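Local coordinates for probable phenazine-specific methyltransferase (Pseudomonas aeruginosa, PDB 2IP2) that catalyses the SAM-dependent N-methylation of phenazine-1-carboxylate to 5-methyl-phenazine-1-carboxylate, a step in the biosynthesis of the virulence pigment pyocyanin, at the interface of chains A and B. Residues are numbered along the deposited sequence; one frame, centred on the assembly and turned at random. Chains: chain A/B, Probable phenazine-specific methyltransferase.

The interface of chains A and B. Residues chain A 12-13, 16-17; chain B 95, 98, 102, 287, 324.
Three aromatic rings of chain B give broad apolar surfaces to aliphatic side chains of chain A: B:Phe95 meets A:Leu12 and A:Ile13, B:Trp287 meets A:Ile13, and B:Tyr102 meets A:Val16. The phenol ring of B:Tyr102 carries the CG methylene of B:Met98 on one face, 3.6 Å above the plane and displaced toward the rim, while CH2 of B:Trp287 lies in plane at its edge. With that face and edge covered by its own chain, B:Tyr102 turns CB and CD2 to A:Val16, the side chains crossing at about a right angle. Compact valine suits this place, its CG1 reaching CD2 at 3.9 Å. B:Phe95 meets A:Ile13 CD1 at its CD2–CE2 rim, the methyl near the ring plane and 3.6 Å from CE2. A:Leu12 passes the same phenylalanine in the opposite direction; its longer branch brings CD1 3.6 Å from CB. The indole of B:Trp287 uses its benzo ring, CZ2 standing 3.8 Å from CG2 of A:Ile13.

A:Ile13 is the central residue, with 73 Å² hidden by chain B. Beta-branching suits it: CG2, anti to the backbone N, goes to the tryptophan, whereas the CG1–CD1 arm (chi1 -73°) reaches the phenylalanine and B:Met98. The flexible methionine bends at chi3 (71°), letting SD, 3.6 Å away, and CE touch CD1 of A:Ile13; CE also extends to A:Val16. B:Met324 adds its CG near CG1 of A:Ile13. A:Thr17 OG1 bonds back to A:Ile13 O, 2.7 Å away, which probably eases its place beside an apolar surface; its CG2 loosely faces B:Trp287.

All four chain A residues belong to helix 6-30. The homodimer contact sets this N-terminal dimerisation helix against the partner's helix 96-110, with the loop residue before it, and against its C-terminal, SAM-binding region, through helix 282-295 and the turn between strands 314-322 and 326-333. The two-fold axis repeats it.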
loop_
_atom_site.group_PDB
_atom_site.type_symbol
_atom_site.label_atom_id
_atom_site.label_comp_id
_atom_site.label_asym_id
_atom_site.label_seq_id
_atom_site.Cartn_x
_atom_site.Cartn_y
_atom_site.Cartn_z
ATOM N N LEU A 12 -12.294 -1.140 -0.556
ATOM C CA LEU A 12 -11.474 -2.330 -0.416
ATOM C C LEU A 12 -10.401 -2.306 -1.479
ATOM O O LEU A 12 -9.255 -2.607 -1.209
ATOM C CB LEU A 12 -12.314 -3.560 -0.656
ATOM C CG LEU A 12 -11.954 -4.901 -0.061
ATOM C CD1 LEU A 12 -12.248 -6.036 -0.951
ATOM C CD2 LEU A 12 -10.663 -5.018 0.688
ATOM N N ILE A 13 -10.785 -2.016 -2.724
ATOM C CA ILE A 13 -9.780 -2.011 -3.807
ATOM C C ILE A 13 -8.655 -0.965 -3.510
ATOM O O ILE A 13 -7.448 -1.184 -3.773
ATOM C CB ILE A 13 -10.455 -1.661 -5.188
ATOM C CG1 ILE A 13 -11.302 -2.798 -5.729
ATOM C CG2 ILE A 13 -9.397 -1.313 -6.239
ATOM C CD1 ILE A 13 -10.836 -4.193 -5.433
ATOM N N VAL A 16 -6.366 -2.742 -1.021
ATOM C CA VAL A 16 -5.687 -3.891 -1.624
ATOM C C VAL A 16 -4.581 -3.410 -2.586
ATOM O O VAL A 16 -3.484 -3.946 -2.577
ATOM C CB VAL A 16 -6.690 -4.773 -2.363
ATOM C CG1 VAL A 16 -5.991 -5.872 -3.244
ATOM C CG2 VAL A 16 -7.575 -5.464 -1.378
ATOM N N THR A 17 -4.854 -2.348 -3.335
ATOM C CA THR A 17 -3.908 -1.910 -4.396
ATOM C C THR A 17 -2.922 -0.859 -3.892
ATOM O O THR A 17 -1.955 -0.424 -4.627
ATOM C CB THR A 17 -4.617 -1.350 -5.637
ATOM O OG1 THR A 17 -5.397 -0.201 -5.253
ATOM C CG2 THR A 17 -5.568 -2.404 -6.336
ATOM N N PHE B 95 -15.094 -10.505 -2.802
ATOM C CA PHE B 95 -13.780 -10.159 -3.332
ATOM C C PHE B 95 -12.694 -11.044 -2.703
ATOM O O PHE B 95 -11.510 -10.784 -2.888
ATOM C CB PHE B 95 -13.489 -8.699 -3.031
ATOM C CG PHE B 95 -14.142 -7.722 -3.998
ATOM C CD1 PHE B 95 -15.511 -7.687 -4.170
ATOM C CD2 PHE B 95 -13.361 -6.849 -4.740
ATOM C CE1 PHE B 95 -16.116 -6.798 -5.079
ATOM C CE2 PHE B 95 -13.941 -5.925 -5.638
ATOM C CZ PHE B 95 -15.314 -5.907 -5.812
ATOM N N MET B 98 -10.081 -12.467 -5.250
ATOM C CA MET B 98 -9.292 -11.323 -5.795
ATOM C C MET B 98 -8.247 -10.887 -4.773
ATOM O O MET B 98 -7.108 -10.674 -5.155
ATOM C CB MET B 98 -10.177 -10.108 -6.123
ATOM C CG MET B 98 -9.536 -9.113 -7.063
ATOM S SD MET B 98 -10.223 -7.478 -6.688
ATOM C CE MET B 98 -9.224 -7.590 -5.107
ATOM N N TYR B 102 -4.309 -11.216 -5.671
ATOM C CA TYR B 102 -3.520 -10.006 -5.702
ATOM C C TYR B 102 -2.401 -10.032 -4.662
ATOM O O TYR B 102 -1.315 -9.502 -4.924
ATOM C CB TYR B 102 -4.419 -8.800 -5.433
ATOM C CG TYR B 102 -5.166 -8.355 -6.675
ATOM C CD1 TYR B 102 -5.643 -9.265 -7.595
ATOM C CD2 TYR B 102 -5.429 -6.997 -6.892
ATOM C CE1 TYR B 102 -6.348 -8.823 -8.748
ATOM C CE2 TYR B 102 -6.072 -6.552 -8.030
ATOM C CZ TYR B 102 -6.545 -7.481 -8.939
ATOM O OH TYR B 102 -7.256 -7.075 -10.043
ATOM N N TRP B 287 -4.239 1.418 -12.170
ATOM C CA TRP B 287 -4.553 0.273 -13.031
ATOM C C TRP B 287 -3.650 0.234 -14.299
ATOM O O TRP B 287 -3.219 -0.855 -14.765
ATOM C CB TRP B 287 -6.032 0.280 -13.434
ATOM C CG TRP B 287 -6.975 -0.083 -12.260
ATOM C CD1 TRP B 287 -7.891 0.712 -11.666
ATOM C CD2 TRP B 287 -7.052 -1.356 -11.613
ATOM N NE1 TRP B 287 -8.538 0.022 -10.638
ATOM C CE2 TRP B 287 -8.039 -1.256 -10.600
ATOM C CE3 TRP B 287 -6.394 -2.565 -11.795
ATOM C CZ2 TRP B 287 -8.366 -2.336 -9.755
ATOM C CZ3 TRP B 287 -6.722 -3.653 -10.947
ATOM C CH2 TRP B 287 -7.709 -3.530 -9.959
ATOM N N MET B 324 -14.937 0.292 -10.662
ATOM C CA MET B 324 -13.571 -0.143 -10.853
ATOM C C MET B 324 -12.934 0.544 -12.076
ATOM O O MET B 324 -12.172 -0.094 -12.825
ATOM C CB MET B 324 -13.449 -1.690 -10.879
ATOM C CG MET B 324 -12.920 -2.368 -9.549
ATOM S SD MET B 324 -11.827 -3.832 -9.836
ATOM C CE MET B 324 -12.860 -5.255 -9.353
#